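Local coordinates for protein U4/U6 snRNA-associated-splicing factor PRP24 (Saccharomyces cerevisiae, PDB 4N0T) that binds U6 snRNA through its RNA-recognition motifs, anneals it with U4 snRNA and serves as a recycling factor of the spliceosome, at residues 121-126 with 257-262; 188-193 with 212-217; 194-199 with 203-208. One frame throughout, in Å; residues are numbered along the deposited sequence.

Contact 1: residues 121-126 with 257-262; sequences RFNTSR and KKPFLE. With nucleotides of chain B.
Phe122 meets Pro259 through its backbone: Phe122 O lies 3.3 Å from Pro259 CB. The same oxygen accepts a nearly straight hydrogen bond from U28 N3 of chain B (2.8 Å, N-H...O 166°), so the proline and the uracil converge on one carbonyl, and Pro259 CB also touches O4 of that base. The phenyl group leads away from the helix. With CG anti to the carbonyl carbon (chi1 -64°), it lays one face against U25 of chain B, whose O2 sits 3.2 Å above the ring plane, offset toward the rim. O2 of U28 lies in plane at the ring edge.

Asn123 supplies the direct side-chain packing, its amide carbon CG standing 3.7 Å from Pro259 CG. Its OD1 accepts from Ser125 N (2.9 Å), 58° out of the carbonyl plane, making an Asx turn within the type I turn from Asn123 to Arg126. This turn belongs to the loop joining the second and third strands of the second RNA-recognition motif, whereas Pro259 lies in the first turn of helix 258-270, which follows strand 248-254 of the third motif's sheet.

Beyond Asn123, water carries the polar link to Glu262. Water 1 donates to both Asn123 OD1 and Glu262 OE1; water 2 accepts from Thr124 N and donates to Glu262 OE1 at 2.6 Å. Ser125 OG bonds water 3, whose link to Glu262 OE2 is weak. At the start of the helix Lys257 N donates to G26 O6 of chain B (2.8 Å), while Phe260 lays its ring on that guanine, with N1 3.4 Å above the ring centre.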
loop_
_atom_site.group_PDB
_atom_site.type_symbol
_atom_site.label_atom_id
_atom_site.label_comp_id
_atom_site.label_asym_id
_atom_site.label_seq_id
_atom_site.Cartn_x
_atom_site.Cartn_y
_atom_site.Cartn_z
ATOM N N ARG A 121 -1.547 -4.673 -5.304
ATOM C CA ARG A 121 -1.344 -5.553 -6.440
ATOM C C ARG A 121 0.079 -5.502 -6.985
ATOM O O ARG A 121 0.718 -6.548 -7.135
ATOM C CB ARG A 121 -2.346 -5.219 -7.543
ATOM C CG ARG A 121 -2.197 -6.052 -8.804
ATOM C CD ARG A 121 -3.200 -5.567 -9.846
ATOM N NE ARG A 121 -3.018 -6.202 -11.149
ATOM C CZ ARG A 121 -3.546 -5.745 -12.281
ATOM N NH1 ARG A 121 -4.285 -4.641 -12.277
ATOM N NH2 ARG A 121 -3.324 -6.385 -13.422
ATOM N N PHE A 122 0.581 -4.307 -7.257
ATOM C CA PHE A 122 1.914 -4.217 -7.865
ATOM C C PHE A 122 3.039 -3.880 -6.897
ATOM O O PHE A 122 4.206 -3.863 -7.272
ATOM C CB PHE A 122 1.902 -3.223 -9.038
ATOM C CG PHE A 122 1.022 -3.661 -10.169
ATOM C CD1 PHE A 122 1.326 -4.806 -10.887
ATOM C CD2 PHE A 122 -0.093 -2.927 -10.520
ATOM C CE1 PHE A 122 0.519 -5.223 -11.935
ATOM C CE2 PHE A 122 -0.916 -3.337 -11.564
ATOM C CZ PHE A 122 -0.597 -4.483 -12.277
ATOM N N ASN A 123 2.695 -3.636 -5.644
ATOM C CA ASN A 123 3.685 -3.359 -4.609
ATOM C C ASN A 123 3.082 -3.730 -3.264
ATOM O O ASN A 123 2.195 -3.046 -2.761
ATOM C CB ASN A 123 4.099 -1.886 -4.599
ATOM C CG ASN A 123 5.067 -1.554 -3.449
ATOM O OD1 ASN A 123 5.564 -2.451 -2.752
ATOM N ND2 ASN A 123 5.377 -0.266 -3.285
ATOM N N THR A 124 3.590 -4.820 -2.698
ATOM C CA THR A 124 3.049 -5.385 -1.471
ATOM C C THR A 124 3.225 -4.447 -0.277
ATOM O O THR A 124 2.477 -4.528 0.698
ATOM C CB THR A 124 3.732 -6.752 -1.207
ATOM O OG1 THR A 124 3.351 -7.652 -2.251
ATOM C CG2 THR A 124 3.298 -7.344 0.104
ATOM N N SER A 125 4.176 -3.520 -0.384
ATOM C CA SER A 125 4.511 -2.620 0.712
ATOM C C SER A 125 3.693 -1.329 0.796
ATOM O O SER A 125 3.891 -0.533 1.722
ATOM C CB SER A 125 5.998 -2.238 0.634
ATOM O OG SER A 125 6.825 -3.376 0.876
ATOM N N ARG A 126 2.791 -1.094 -0.150
ATOM C CA ARG A 126 2.072 0.184 -0.136
ATOM C C ARG A 126 1.258 0.360 1.130
ATOM O O ARG A 126 0.587 -0.574 1.606
ATOM C CB ARG A 126 1.170 0.347 -1.348
ATOM C CG ARG A 126 1.979 0.519 -2.621
ATOM C CD ARG A 126 1.037 0.637 -3.749
ATOM N NE ARG A 126 0.687 2.006 -4.112
ATOM C CZ ARG A 126 -0.403 2.283 -4.814
ATOM N NH1 ARG A 126 -1.246 1.283 -5.108
ATOM N NH2 ARG A 126 -0.669 3.530 -5.199
ATOM N N LYS A 257 14.023 -2.015 -8.852
ATOM C CA LYS A 257 13.273 -1.601 -7.667
ATOM C C LYS A 257 12.648 -2.792 -6.943
ATOM O O LYS A 257 12.484 -3.874 -7.525
ATOM C CB LYS A 257 12.197 -0.584 -8.072
ATOM C CG LYS A 257 12.805 0.681 -8.723
ATOM C CD LYS A 257 11.909 1.292 -9.801
ATOM C CE LYS A 257 12.139 0.639 -11.143
ATOM N NZ LYS A 257 11.705 1.465 -12.289
ATOM N N LYS A 258 12.317 -2.595 -5.669
ATOM C CA LYS A 258 11.830 -3.683 -4.822
ATOM C C LYS A 258 10.607 -4.435 -5.351
ATOM O O LYS A 258 10.609 -5.662 -5.334
ATOM C CB LYS A 258 11.595 -3.218 -3.376
ATOM C CG LYS A 258 12.877 -2.960 -2.604
ATOM C CD LYS A 258 13.775 -4.204 -2.575
ATOM C CE LYS A 258 15.007 -3.985 -1.689
ATOM N NZ LYS A 258 16.034 -5.058 -1.875
ATOM N N PRO A 259 9.554 -3.716 -5.799
ATOM C CA PRO A 259 8.376 -4.482 -6.246
ATOM C C PRO A 259 8.639 -5.426 -7.413
ATOM O O PRO A 259 8.074 -6.520 -7.442
ATOM C CB PRO A 259 7.373 -3.389 -6.649
ATOM C CG PRO A 259 7.779 -2.200 -5.816
ATOM C CD PRO A 259 9.286 -2.264 -5.767
ATOM N N PHE A 260 9.496 -5.014 -8.345
ATOM C CA PHE A 260 9.958 -5.872 -9.420
ATOM C C PHE A 260 10.694 -7.094 -8.850
ATOM O O PHE A 260 10.393 -8.236 -9.218
ATOM C CB PHE A 260 10.866 -5.041 -10.336
ATOM C CG PHE A 260 11.584 -5.831 -11.401
ATOM C CD1 PHE A 260 12.841 -6.360 -11.151
ATOM C CD2 PHE A 260 11.027 -5.983 -12.663
ATOM C CE1 PHE A 260 13.524 -7.067 -12.135
ATOM C CE2 PHE A 260 11.694 -6.684 -13.654
ATOM C CZ PHE A 260 12.955 -7.218 -13.392
ATOM N N LEU A 261 11.642 -6.865 -7.938
ATOM C CA LEU A 261 12.439 -7.968 -7.380
ATOM C C LEU A 261 11.576 -8.922 -6.577
ATOM O O LEU A 261 11.718 -10.144 -6.672
ATOM C CB LEU A 261 13.570 -7.433 -6.495
ATOM C CG LEU A 261 14.605 -6.627 -7.270
ATOM C CD1 LEU A 261 15.527 -5.905 -6.291
ATOM C CD2 LEU A 261 15.421 -7.555 -8.173
ATOM N N GLU A 262 10.672 -8.357 -5.787
ATOM C CA GLU A 262 9.781 -9.164 -4.962
ATOM C C GLU A 262 8.851 -10.025 -5.799
ATOM O O GLU A 262 8.565 -11.169 -5.442
ATOM C CB GLU A 262 8.994 -8.255 -4.015
ATOM C CG GLU A 262 9.859 -7.754 -2.869
ATOM C CD GLU A 262 9.242 -6.602 -2.102
ATOM O OE1 GLU A 262 8.306 -5.951 -2.621
ATOM O OE2 GLU A 262 9.707 -6.343 -0.973
ATOM P P G B 26 6.265 1.083 -14.410
ATOM O OP1 G B 26 7.634 1.563 -14.180
ATOM O OP2 G B 26 5.207 1.984 -14.930
ATOM O "O5'" G B 26 6.262 -0.176 -15.376
ATOM C "C5'" G B 26 6.674 -0.070 -16.734
ATOM C "C4'" G B 26 7.394 -1.322 -17.150
ATOM O "O4'" G B 26 8.669 -1.368 -16.448
ATOM C "C3'" G B 26 6.662 -2.622 -16.796
ATOM O "O3'" G B 26 6.958 -3.621 -17.773
ATOM C "C2'" G B 26 7.314 -3.014 -15.474
ATOM O "O2'" G B 26 7.231 -4.387 -15.161
ATOM C "C1'" G B 26 8.757 -2.577 -15.719
ATOM N N9 G B 26 9.518 -2.355 -14.488
ATOM C C8 G B 26 9.074 -1.757 -13.329
ATOM N N7 G B 26 9.990 -1.763 -12.399
ATOM C C5 G B 26 11.081 -2.392 -12.974
ATOM C C6 G B 26 12.356 -2.674 -12.433
ATOM O O6 G B 26 12.776 -2.411 -11.304
ATOM N N1 G B 26 13.169 -3.332 -13.334
ATOM C C2 G B 26 12.791 -3.657 -14.610
ATOM N N2 G B 26 13.717 -4.292 -15.348
ATOM N N3 G B 26 11.605 -3.404 -15.135
ATOM C C4 G B 26 10.800 -2.774 -14.256
ATOM P P U B 25 3.026 3.715 -11.072
ATOM O OP1 U B 25 4.353 4.272 -10.741
ATOM O OP2 U B 25 2.227 4.244 -12.205
ATOM O "O5'" U B 25 3.135 2.162 -11.388
ATOM C "C5'" U B 25 3.969 1.320 -10.613
ATOM C "C4'" U B 25 4.161 0.001 -11.307
ATOM O "O4'" U B 25 2.944 -0.770 -11.252
ATOM C "C3'" U B 25 4.451 0.103 -12.790
ATOM O "O3'" U B 25 5.798 0.433 -13.015
ATOM C "C2'" U B 25 4.038 -1.275 -13.299
ATOM O "O2'" U B 25 5.029 -2.243 -12.977
ATOM C "C1'" U B 25 2.820 -1.556 -12.425
ATOM N N1 U B 25 1.554 -1.204 -13.099
ATOM C C2 U B 25 1.046 -2.109 -14.013
ATOM O O2 U B 25 1.609 -3.151 -14.300
ATOM N N3 U B 25 -0.142 -1.752 -14.600
ATOM C C4 U B 25 -0.862 -0.605 -14.353
ATOM O O4 U B 25 -1.922 -0.421 -14.954
ATOM C C5 U B 25 -0.275 0.280 -13.394
ATOM C C6 U B 25 0.883 -0.035 -12.803
ATOM P P U B 28 8.806 -7.332 -16.049
ATOM O OP1 U B 28 8.843 -5.905 -16.431
ATOM O OP2 U B 28 9.938 -8.214 -16.377
ATOM O "O5'" U B 28 8.556 -7.390 -14.460
ATOM C "C5'" U B 28 8.651 -8.618 -13.741
ATOM C "C4'" U B 28 7.382 -8.904 -12.968
ATOM O "O4'" U B 28 7.255 -7.952 -11.871
ATOM C "C3'" U B 28 6.095 -8.781 -13.778
ATOM O "O3'" U B 28 5.153 -9.734 -13.287
ATOM C "C2'" U B 28 5.605 -7.386 -13.416
ATOM O "O2'" U B 28 4.227 -7.180 -13.642
ATOM C "C1'" U B 28 5.980 -7.334 -11.940
ATOM N N1 U B 28 6.086 -5.989 -11.363
ATOM C C2 U B 28 5.282 -5.701 -10.260
ATOM O O2 U B 28 4.495 -6.517 -9.775
ATOM N N3 U B 28 5.423 -4.438 -9.745
ATOM C C4 U B 28 6.271 -3.455 -10.214
ATOM O O4 U B 28 6.289 -2.358 -9.654
ATOM C C5 U B 28 7.085 -3.835 -11.346
ATOM C C6 U B 28 6.975 -5.058 -11.871
HETATM O O HOH W 1 8.096 -3.293 -1.911
HETATM O O HOH W 2 5.914 -6.192 -3.629
HETATM O O HOH W 3 6.665 -6.033 0.717
#

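Contact 2: residues 188-193 with 212-217; sequences ELLDEN and AGQKEH. With nucleotides of chain B.
The flat carboxamide of Gln214 lies between Leu190 and the RNA. Over one face stands Leu190 CD2, 3.9 Å from Gln214 NE2; over the opposite face is O2' of A12 of chain B, 3.3 Å from Gln214 CD. Both polar atoms of the amide have partners that fix its rotation, OE1 accepting from Cys223 N and NE2 donating to Pro211 O. The imidazole of His217 turns back within its own segment: ND1 donates to Gly213 O (2.8 Å) in the carbonyl plane, on a lone pair, although that oxygen is 25° out of the ring plane. His217 N is a second donor to Gly213 O.

Leu190 and Gln214 cross at about a right angle, CD2 meeting CB at 3.8 Å. Lys215, extended beyond CG, runs past Leu190 CB and ends at the backbone, where NZ makes a weak hydrogen bond to Leu190 O (2.9 Å). Water 4 accepts from Lys215 NZ and donates to Asp191 OD1, bridging opposite charges that stand 5.1 Å apart.

Leu190 centres an inverse gamma turn, and Asp191 follows as N-cap of helix 192-199, its OD2 accepting from Leu194 N. The contact thus joins two loops of the third RNA-recognition motif, the one between first strand and first helix and the one between second and third strands, the latter reaching the bound RNA.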
loop_
_atom_site.group_PDB
_atom_site.type_symbol
_atom_site.label_atom_id
_atom_site.label_comp_id
_atom_site.label_asym_id
_atom_site.label_seq_id
_atom_site.Cartn_x
_atom_site.Cartn_y
_atom_site.Cartn_z
ATOM N N GLU A 188 39.305 -7.000 -3.485
ATOM C CA GLU A 188 40.320 -5.970 -3.687
ATOM C C GLU A 188 39.747 -4.693 -4.318
ATOM O O GLU A 188 40.168 -3.586 -3.981
ATOM C CB GLU A 188 41.493 -6.517 -4.523
ATOM C CG GLU A 188 42.144 -5.495 -5.455
ATOM C CD GLU A 188 43.589 -5.831 -5.805
ATOM O OE1 GLU A 188 43.839 -6.924 -6.363
ATOM O OE2 GLU A 188 44.479 -4.995 -5.522
ATOM N N LEU A 189 38.768 -4.853 -5.208
ATOM C CA LEU A 189 38.188 -3.728 -5.936
ATOM C C LEU A 189 37.009 -3.101 -5.209
ATOM O O LEU A 189 36.501 -2.059 -5.630
ATOM C CB LEU A 189 37.708 -4.186 -7.318
ATOM C CG LEU A 189 38.796 -4.636 -8.295
ATOM C CD1 LEU A 189 38.156 -5.195 -9.561
ATOM C CD2 LEU A 189 39.737 -3.490 -8.637
ATOM N N LEU A 190 36.558 -3.755 -4.144
ATOM C CA LEU A 190 35.414 -3.268 -3.377
ATOM C C LEU A 190 35.886 -2.143 -2.475
ATOM O O LEU A 190 36.049 -2.310 -1.267
ATOM C CB LEU A 190 34.770 -4.400 -2.575
ATOM C CG LEU A 190 33.415 -4.071 -1.940
ATOM C CD1 LEU A 190 32.335 -3.814 -3.008
ATOM C CD2 LEU A 190 32.972 -5.168 -0.999
ATOM N N ASP A 191 36.102 -0.987 -3.085
ATOM C CA ASP A 191 36.737 0.133 -2.419
ATOM C C ASP A 191 36.100 1.414 -2.926
ATOM O O ASP A 191 36.132 1.700 -4.128
ATOM C CB ASP A 191 38.231 0.121 -2.727
ATOM C CG ASP A 191 38.934 1.349 -2.215
ATOM O OD1 ASP A 191 39.293 1.370 -1.021
ATOM O OD2 ASP A 191 39.121 2.297 -3.007
ATOM N N GLU A 192 35.492 2.168 -2.015
ATOM C CA GLU A 192 34.748 3.359 -2.398
ATOM C C GLU A 192 35.600 4.355 -3.173
ATOM O O GLU A 192 35.131 4.951 -4.151
ATOM C CB GLU A 192 34.137 4.020 -1.171
ATOM C CG GLU A 192 33.322 5.232 -1.515
ATOM C CD GLU A 192 32.516 5.732 -0.356
ATOM O OE1 GLU A 192 32.250 4.938 0.577
ATOM O OE2 GLU A 192 32.136 6.921 -0.387
ATOM N N ASN A 193 36.851 4.524 -2.748
ATOM C CA ASN A 193 37.756 5.450 -3.426
ATOM C C ASN A 193 37.985 5.043 -4.871
ATOM O O ASN A 193 37.939 5.881 -5.765
ATOM C CB ASN A 193 39.096 5.555 -2.696
ATOM C CG ASN A 193 38.964 6.188 -1.325
ATOM O OD1 ASN A 193 37.969 6.851 -1.028
ATOM N ND2 ASN A 193 39.974 5.985 -0.480
ATOM N N ALA A 212 27.334 -4.614 3.668
ATOM C CA ALA A 212 28.367 -5.045 4.614
ATOM C C ALA A 212 28.599 -6.555 4.585
ATOM O O ALA A 212 27.728 -7.316 4.150
ATOM C CB ALA A 212 28.013 -4.595 6.031
ATOM N N GLY A 213 29.770 -6.987 5.047
ATOM C CA GLY A 213 30.035 -8.408 5.224
ATOM C C GLY A 213 30.731 -9.095 4.058
ATOM O O GLY A 213 31.084 -10.272 4.149
ATOM N N GLN A 214 30.938 -8.371 2.960
ATOM C CA GLN A 214 31.466 -8.988 1.742
ATOM C C GLN A 214 32.964 -9.298 1.785
ATOM O O GLN A 214 33.407 -10.340 1.292
ATOM C CB GLN A 214 31.135 -8.122 0.525
ATOM C CG GLN A 214 29.634 -7.835 0.369
ATOM C CD GLN A 214 29.310 -7.162 -0.961
ATOM O OE1 GLN A 214 29.225 -7.831 -2.002
ATOM N NE2 GLN A 214 29.137 -5.835 -0.936
ATOM N N LYS A 215 33.748 -8.385 2.351
ATOM C CA LYS A 215 35.181 -8.618 2.490
ATOM C C LYS A 215 35.399 -9.573 3.643
ATOM O O LYS A 215 36.240 -10.473 3.596
ATOM C CB LYS A 215 35.897 -7.308 2.790
ATOM C CG LYS A 215 36.088 -6.419 1.586
ATOM C CD LYS A 215 36.652 -5.081 2.010
ATOM C CE LYS A 215 37.048 -4.275 0.806
ATOM N NZ LYS A 215 37.509 -2.906 1.169
ATOM N N GLU A 216 34.606 -9.353 4.679
ATOM C CA GLU A 216 34.719 -10.063 5.938
ATOM C C GLU A 216 34.433 -11.559 5.739
ATOM O O GLU A 216 35.020 -12.408 6.409
ATOM C CB GLU A 216 33.776 -9.411 6.963
ATOM C CG GLU A 216 34.014 -7.881 7.199
ATOM C CD GLU A 216 33.566 -6.965 6.033
ATOM O OE1 GLU A 216 32.974 -7.464 5.057
ATOM O OE2 GLU A 216 33.813 -5.736 6.080
ATOM N N HIS A 217 33.561 -11.875 4.785
ATOM C CA HIS A 217 33.277 -13.264 4.428
ATOM C C HIS A 217 34.016 -13.735 3.168
ATOM O O HIS A 217 33.695 -14.795 2.625
ATOM C CB HIS A 217 31.773 -13.470 4.240
ATOM C CG HIS A 217 30.985 -13.399 5.513
ATOM N ND1 HIS A 217 30.799 -12.220 6.208
ATOM C CD2 HIS A 217 30.337 -14.355 6.209
ATOM C CE1 HIS A 217 30.068 -12.461 7.280
ATOM N NE2 HIS A 217 29.773 -13.747 7.309
ATOM P P A B 12 24.552 -15.045 -0.451
ATOM O OP1 A B 12 25.424 -16.048 0.203
ATOM O OP2 A B 12 23.072 -15.182 -0.356
ATOM O "O5'" A B 12 25.009 -13.616 0.093
ATOM C "C5'" A B 12 24.301 -12.438 -0.265
ATOM C "C4'" A B 12 25.217 -11.239 -0.259
ATOM O "O4'" A B 12 26.191 -11.385 -1.315
ATOM C "C3'" A B 12 24.567 -9.890 -0.531
ATOM O "O3'" A B 12 24.003 -9.331 0.643
ATOM C "C2'" A B 12 25.724 -9.053 -1.072
ATOM O "O2'" A B 12 26.467 -8.496 0.003
ATOM C "C1'" A B 12 26.586 -10.112 -1.784
ATOM N N9 A B 12 26.471 -10.079 -3.257
ATOM C C8 A B 12 27.530 -10.119 -4.138
ATOM N N7 A B 12 27.172 -10.092 -5.397
ATOM C C5 A B 12 25.786 -10.022 -5.345
ATOM C C6 A B 12 24.823 -9.962 -6.361
ATOM N N6 A B 12 25.120 -9.944 -7.661
ATOM N N1 A B 12 23.520 -9.907 -5.990
ATOM C C2 A B 12 23.232 -9.926 -4.693
ATOM N N3 A B 12 24.048 -9.981 -3.646
ATOM C C4 A B 12 25.337 -10.029 -4.042
HETATM O O HOH W 4 38.896 -0.918 0.531
#

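Contact 3: residues 194-199 with 203-208; sequences LLRESF and GSIEKI. With nucleotides of chain B.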
loop_
_atom_site.group_PDB
_atom_site.type_symbol
_atom_site.label_atom_id
_atom_site.label_comp_id
_atom_site.label_asym_id
_atom_site.label_seq_id
_atom_site.Cartn_x
_atom_site.Cartn_y
_atom_site.Cartn_z
ATOM N N LEU A 194 38.227 3.753 -5.087
ATOM C CA LEU A 194 38.451 3.232 -6.434
ATOM C C LEU A 194 37.209 3.384 -7.307
ATOM O O LEU A 194 37.310 3.800 -8.466
ATOM C CB LEU A 194 38.899 1.766 -6.369
ATOM C CG LEU A 194 39.238 0.981 -7.645
ATOM C CD1 LEU A 194 38.038 0.233 -8.182
ATOM C CD2 LEU A 194 39.833 1.860 -8.736
ATOM N N LEU A 195 36.042 3.078 -6.743
ATOM C CA LEU A 195 34.787 3.207 -7.477
ATOM C C LEU A 195 34.520 4.662 -7.851
ATOM O O LEU A 195 34.145 4.958 -8.993
ATOM C CB LEU A 195 33.619 2.635 -6.665
ATOM C CG LEU A 195 33.763 1.126 -6.460
ATOM C CD1 LEU A 195 32.667 0.571 -5.559
ATOM C CD2 LEU A 195 33.759 0.403 -7.818
ATOM N N ARG A 196 34.735 5.573 -6.900
ATOM C CA ARG A 196 34.602 7.005 -7.182
ATOM C C ARG A 196 35.534 7.432 -8.305
ATOM O O ARG A 196 35.104 8.106 -9.245
ATOM C CB ARG A 196 34.895 7.851 -5.935
ATOM C CG ARG A 196 33.802 7.794 -4.898
ATOM C CD ARG A 196 34.019 8.738 -3.713
ATOM N NE ARG A 196 32.882 8.688 -2.789
ATOM C CZ ARG A 196 31.789 9.433 -2.918
ATOM N NH1 ARG A 196 31.687 10.288 -3.931
ATOM N NH2 ARG A 196 30.797 9.324 -2.041
ATOM N N GLU A 197 36.802 7.036 -8.211
ATOM C CA GLU A 197 37.785 7.400 -9.236
ATOM C C GLU A 197 37.382 6.876 -10.610
ATOM O O GLU A 197 37.609 7.535 -11.622
ATOM C CB GLU A 197 39.171 6.858 -8.877
ATOM C CG GLU A 197 39.809 7.508 -7.663
ATOM C CD GLU A 197 40.992 6.712 -7.134
ATOM O OE1 GLU A 197 41.580 7.124 -6.109
ATOM O OE2 GLU A 197 41.332 5.670 -7.744
ATOM N N SER A 198 36.769 5.695 -10.641
ATOM C CA SER A 198 36.462 5.051 -11.913
ATOM C C SER A 198 35.194 5.579 -12.566
ATOM O O SER A 198 35.026 5.471 -13.784
ATOM C CB SER A 198 36.367 3.535 -11.737
ATOM O OG SER A 198 37.605 3.004 -11.285
ATOM N N PHE A 199 34.295 6.128 -11.757
ATOM C CA PHE A 199 32.990 6.546 -12.266
ATOM C C PHE A 199 32.700 8.052 -12.225
ATOM O O PHE A 199 31.769 8.493 -12.892
ATOM C CB PHE A 199 31.861 5.814 -11.514
ATOM C CG PHE A 199 31.678 4.367 -11.921
ATOM C CD1 PHE A 199 32.425 3.363 -11.319
ATOM C CD2 PHE A 199 30.752 4.021 -12.898
ATOM C CE1 PHE A 199 32.252 2.034 -11.677
ATOM C CE2 PHE A 199 30.565 2.689 -13.265
ATOM C CZ PHE A 199 31.317 1.694 -12.653
ATOM N N GLY A 203 29.740 11.920 -14.083
ATOM C CA GLY A 203 28.891 12.917 -13.439
ATOM C C GLY A 203 29.036 12.886 -11.928
ATOM O O GLY A 203 29.663 11.982 -11.379
ATOM N N SER A 204 28.457 13.872 -11.244
ATOM C CA SER A 204 28.563 13.952 -9.788
ATOM C C SER A 204 27.927 12.746 -9.104
ATOM O O SER A 204 26.783 12.398 -9.395
ATOM C CB SER A 204 27.882 15.224 -9.270
ATOM O OG SER A 204 28.543 16.385 -9.744
ATOM N N ILE A 205 28.671 12.134 -8.193
ATOM C CA ILE A 205 28.179 10.989 -7.431
ATOM C C ILE A 205 27.566 11.458 -6.113
ATOM O O ILE A 205 28.230 12.088 -5.285
ATOM C CB ILE A 205 29.307 9.992 -7.151
ATOM C CG1 ILE A 205 29.804 9.387 -8.462
ATOM C CG2 ILE A 205 28.827 8.884 -6.212
ATOM C CD1 ILE A 205 31.110 8.620 -8.314
ATOM N N GLU A 206 26.292 11.153 -5.921
ATOM C CA GLU A 206 25.596 11.549 -4.705
ATOM C C GLU A 206 25.910 10.615 -3.528
ATOM O O GLU A 206 26.040 11.061 -2.384
ATOM C CB GLU A 206 24.092 11.591 -4.992
ATOM C CG GLU A 206 23.199 11.818 -3.781
ATOM C CD GLU A 206 21.728 11.592 -4.097
ATOM O OE1 GLU A 206 21.261 12.072 -5.153
ATOM O OE2 GLU A 206 21.041 10.920 -3.292
ATOM N N LYS A 207 26.042 9.318 -3.801
ATOM C CA LYS A 207 26.134 8.344 -2.719
ATOM C C LYS A 207 26.685 7.026 -3.246
ATOM O O LYS A 207 26.421 6.660 -4.391
ATOM C CB LYS A 207 24.746 8.115 -2.105
ATOM C CG LYS A 207 24.749 7.382 -0.768
ATOM C CD LYS A 207 23.328 7.312 -0.161
ATOM C CE LYS A 207 23.346 6.691 1.240
ATOM N NZ LYS A 207 21.969 6.541 1.835
ATOM N N ILE A 208 27.453 6.328 -2.413
ATOM C CA ILE A 208 27.904 4.974 -2.733
ATOM C C ILE A 208 27.513 4.060 -1.583
ATOM O O ILE A 208 27.782 4.370 -0.414
ATOM C CB ILE A 208 29.433 4.925 -3.006
ATOM C CG1 ILE A 208 29.747 5.699 -4.288
ATOM C CG2 ILE A 208 29.894 3.493 -3.154
ATOM C CD1 ILE A 208 31.193 5.720 -4.663
ATOM P P A B 15 20.965 -0.936 3.864
ATOM O OP1 A B 15 21.656 -0.647 5.145
ATOM O OP2 A B 15 19.748 -1.762 3.832
ATOM O "O5'" A B 15 20.624 0.451 3.165
ATOM C "C5'" A B 15 21.595 1.477 3.052
ATOM C "C4'" A B 15 21.210 2.473 1.991
ATOM O "O4'" A B 15 21.026 1.795 0.720
ATOM C "C3'" A B 15 19.882 3.181 2.208
ATOM O "O3'" A B 15 19.974 4.229 3.149
ATOM C "C2'" A B 15 19.541 3.646 0.798
ATOM O "O2'" A B 15 20.348 4.761 0.432
ATOM C "C1'" A B 15 19.997 2.433 -0.017
ATOM N N9 A B 15 18.893 1.478 -0.178
ATOM C C8 A B 15 18.608 0.373 0.578
ATOM N N7 A B 15 17.532 -0.269 0.178
ATOM C C5 A B 15 17.072 0.474 -0.896
ATOM C C6 A B 15 15.961 0.314 -1.740
ATOM N N6 A B 15 15.089 -0.682 -1.612
ATOM N N1 A B 15 15.794 1.220 -2.723
ATOM C C2 A B 15 16.690 2.219 -2.835
ATOM N N3 A B 15 17.773 2.486 -2.093
ATOM C C4 A B 15 17.900 1.554 -1.131
HETATM O O HOH W 5 29.408 11.519 -2.632
#
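Helix 194-199 and strand 205-208 run roughly antiparallel, their directions 150° apart and their axes 10.4 Å from each other at closest approach, with Arg196 opposite Ile205 as one of the nearest CA pairs. Arg196 spans this gap with a chain extended from CG to NE. Its CG meets Ile208 CD1 at 3.3 Å, a tight approach, and that methyl also lies over one face of the guanidinium, 3.9 Å above its plane and offset toward the rim. Farther along, Arg196 NH1 stands 3.9 Å from Ile205 CG2.

The guanidinium has two polar partners: NE forms a salt bridge with Glu192 one turn earlier on the helix, and NH2 donates to water 5, which lies in plane at the guanidinium edge and donates in turn to Ile205 O (3.0 Å).

This is the first helix of an RNA-recognition motif packing on its second strand, an outermost strand of the antiparallel sheet. Ile205 and Ile208 both point toward the helix although two residues part them, because Glu206 and Lys207 form a classic beta bulge opposite Val227. Ile208 CD1 also reaches Leu195 CB at 4.4 Å, and Ile205 CD1 lies 4.3 Å from Phe199 CB. The Phe199 ring continues inward onto Ile180, Ile182 and Met226.

Lys207 points away from the helix. Its CG is anti to the backbone N (chi1 -166°) and the chain stays extended, which brings NZ to O2' of A15 of chain B in a 2.8 Å hydrogen bond; a weak one goes to O3'.

How the contacts relate
Contacts 2 and 3 are neighbours in one RNA-recognition motif, their centres 15 Å apart, and share helix 192-199: contact 2 holds its start, contact 3 its remainder. They touch directly, Glu192 CG packing on Ile208 CD1 and Leu189 O on Leu194 CD1, each at 3.8 Å. Along the chain contact 3 is nested within the loop closed by contact 2, and both lie inside the much longer loop closed by contact 1. Contact 1 joins the loop 121-126 of the second motif to the start of helix 258-270, its centre 29 Å from that of contact 2 and 28 Å from that of contact 3, with nearest atoms about 13 Å away. The RNA of chain B reaches all three.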